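Sarcolemmal membrane-associated protein (PDB 6AR0) joins the STRIPAK phosphatase-kinase complex, which dephosphorylates STK3 and so restrains Hippo signalling, and is represented by its FHA domain. Local coordinates at residues A[69-74]-A[84-89]. Sequence-based numbering, arbitrary orientation.
Sequences LQDTKS and RLSRGS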
loop_
_atom_site.group_PDB
_atom_site.type_symbol
_atom_site.label_atom_id
_atom_site.label_comp_id
_atom_site.label_asym_id
_atom_site.label_seq_id
_atom_site.Cartn_x
_atom_site.Cartn_y
_atom_site.Cartn_z
ATOM N N LEU A 69 -3.307 3.992 6.798
ATOM C CA LEU A 69 -3.164 4.143 5.362
ATOM C C LEU A 69 -4.074 5.272 4.900
ATOM O O LEU A 69 -5.220 5.380 5.353
ATOM C CB LEU A 69 -3.568 2.829 4.684
ATOM C CG LEU A 69 -3.472 2.722 3.166
ATOM C CD1 LEU A 69 -2.041 2.905 2.696
ATOM C CD2 LEU A 69 -4.017 1.378 2.698
ATOM N N GLN A 70 -3.569 6.126 4.012
ATOM C CA GLN A 70 -4.344 7.234 3.479
ATOM C C GLN A 70 -4.147 7.311 1.975
ATOM O O GLN A 70 -3.008 7.309 1.492
ATOM C CB GLN A 70 -3.891 8.545 4.123
ATOM C CG GLN A 70 -4.666 9.743 3.658
ATOM C CD GLN A 70 -4.270 10.976 4.415
ATOM O OE1 GLN A 70 -3.103 11.148 4.777
ATOM N NE2 GLN A 70 -5.234 11.839 4.679
ATOM N N ASP A 71 -5.245 7.423 1.235
ATOM C CA ASP A 71 -5.165 7.647 -0.201
ATOM C C ASP A 71 -4.904 9.130 -0.443
ATOM O O ASP A 71 -5.618 9.985 0.093
ATOM C CB ASP A 71 -6.472 7.221 -0.871
ATOM C CG ASP A 71 -6.419 7.341 -2.371
ATOM O OD1 ASP A 71 -6.237 8.476 -2.863
ATOM O OD2 ASP A 71 -6.525 6.281 -3.032
ATOM N N THR A 72 -3.861 9.437 -1.211
ATOM C CA THR A 72 -3.474 10.826 -1.488
ATOM C C THR A 72 -3.856 11.234 -2.913
ATOM O O THR A 72 -3.027 11.627 -3.729
ATOM C CB THR A 72 -1.980 11.017 -1.223
ATOM O OG1 THR A 72 -1.218 10.139 -2.058
ATOM C CG2 THR A 72 -1.638 10.735 0.216
ATOM N N LYS A 73 -5.156 11.162 -3.201
ATOM C CA LYS A 73 -5.699 11.553 -4.502
ATOM C C LYS A 73 -5.235 10.621 -5.622
ATOM O O LYS A 73 -4.910 11.072 -6.721
ATOM C CB LYS A 73 -5.385 13.017 -4.843
ATOM C CG LYS A 73 -5.768 13.990 -3.746
ATOM C CD LYS A 73 -5.629 15.432 -4.190
ATOM C CE LYS A 73 -5.972 16.395 -3.062
ATOM N NZ LYS A 73 -4.956 16.389 -1.970
ATOM N N SER A 74 -5.218 9.316 -5.362
ATOM C CA SER A 74 -4.862 8.378 -6.414
ATOM C C SER A 74 -5.918 8.420 -7.510
ATOM O O SER A 74 -7.107 8.642 -7.258
ATOM C CB SER A 74 -4.754 6.947 -5.881
ATOM O OG SER A 74 -6.030 6.368 -5.665
ATOM N N ARG A 84 -12.943 0.768 -0.775
ATOM C CA ARG A 84 -12.202 1.873 -1.375
ATOM C C ARG A 84 -12.154 3.062 -0.423
ATOM O O ARG A 84 -13.180 3.474 0.129
ATOM C CB ARG A 84 -12.856 2.280 -2.692
ATOM C CG ARG A 84 -12.046 3.293 -3.468
ATOM C CD ARG A 84 -12.560 3.467 -4.880
ATOM N NE ARG A 84 -11.764 4.462 -5.592
ATOM C CZ ARG A 84 -11.551 4.462 -6.897
ATOM N NH1 ARG A 84 -12.101 3.537 -7.676
ATOM N NH2 ARG A 84 -10.777 5.392 -7.415
ATOM N N LEU A 85 -10.973 3.648 -0.265
ATOM C CA LEU A 85 -10.809 4.709 0.722
ATOM C C LEU A 85 -11.357 6.050 0.249
ATOM O O LEU A 85 -11.889 6.806 1.069
ATOM C CB LEU A 85 -9.341 4.857 1.101
ATOM C CG LEU A 85 -8.681 3.591 1.627
ATOM C CD1 LEU A 85 -7.358 3.931 2.287
ATOM C CD2 LEU A 85 -9.587 2.815 2.581
ATOM N N SER A 86 -11.223 6.366 -1.042
ATOM C CA SER A 86 -11.696 7.640 -1.575
ATOM C C SER A 86 -12.021 7.504 -3.057
ATOM O O SER A 86 -11.535 6.608 -3.749
ATOM C CB SER A 86 -10.654 8.743 -1.364
ATOM O OG SER A 86 -9.428 8.366 -1.958
ATOM N N ARG A 87 -12.842 8.433 -3.538
ATOM C CA ARG A 87 -13.109 8.543 -4.959
ATOM C C ARG A 87 -11.829 8.825 -5.726
ATOM O O ARG A 87 -10.865 9.362 -5.191
ATOM C CB ARG A 87 -14.000 9.742 -5.225
ATOM C CG ARG A 87 -15.439 9.521 -4.962
ATOM C CD ARG A 87 -16.204 10.714 -5.485
ATOM N NE ARG A 87 -17.600 10.414 -5.785
ATOM C CZ ARG A 87 -18.582 10.452 -4.892
ATOM N NH1 ARG A 87 -18.329 10.771 -3.628
ATOM N NH2 ARG A 87 -19.817 10.166 -5.268
ATOM N N GLY A 88 -11.874 8.539 -7.028
ATOM C CA GLY A 88 -10.791 8.898 -7.917
ATOM C C GLY A 88 -10.383 10.349 -7.760
ATOM O O GLY A 88 -11.222 11.257 -7.762
ATOM N N SER A 89 -9.082 10.572 -7.618
ATOM C CA SER A 89 -8.481 11.896 -7.528
ATOM C C SER A 89 -8.916 12.672 -6.289
ATOM O O SER A 89 -8.800 13.896 -6.255
ATOM C CB SER A 89 -8.720 12.705 -8.809
ATOM O OG SER A 89 -8.167 12.016 -9.921
HETATM O O HOH W 1 -9.169 5.277 -2.891
HETATM O O HOH W 2 -9.049 7.033 -5.621
#
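Asp-71, on strand 66-71, organises the 69-74 side of this contact. With CG anti to its backbone N (chi1 -176°), its carboxylate turns back on the following turn: Ser-74 N donates to Asp-71 OD1 at 2.8 Å, nearly straight, and Ser-74 OG to Asp-71 OD2 at 2.7 Å, both on syn lone pairs. OD2 also bonds Thr-78, and its link to 84-89 is a water that accepts from Ser-86 N, so the buried charge is well satisfied and probably stays ionised. Ser-86 OG lies 3.2 Å from Asp-71 CG but bonds Glu-90 O instead. Beside it, Leu-85 CD1 meets Leu-69 CG at 4.2 Å, the two side chains crossing at about a right angle. The bond from Ser-74 N to Asp-71 OD1 is an Asx motif, and it shapes the turn between strands 66-71 and 78-80 of the FHA beta-sandwich. Ser-89 N ties the 84-89 loop directly to this turn, donating to Ser-74 O at 2.8 Å from above the carbonyl plane. Toward solvent the fit loosens: Lys-73 merely lays CB and CG near Ser-89 O, and its amine leads away. A second water, in the guanidinium plane of Arg-84, accepts from NH2 and has both Ser-74 O and Ser-86 O within bonding distance; Arg-84 NE itself closes onto Ser-86 O.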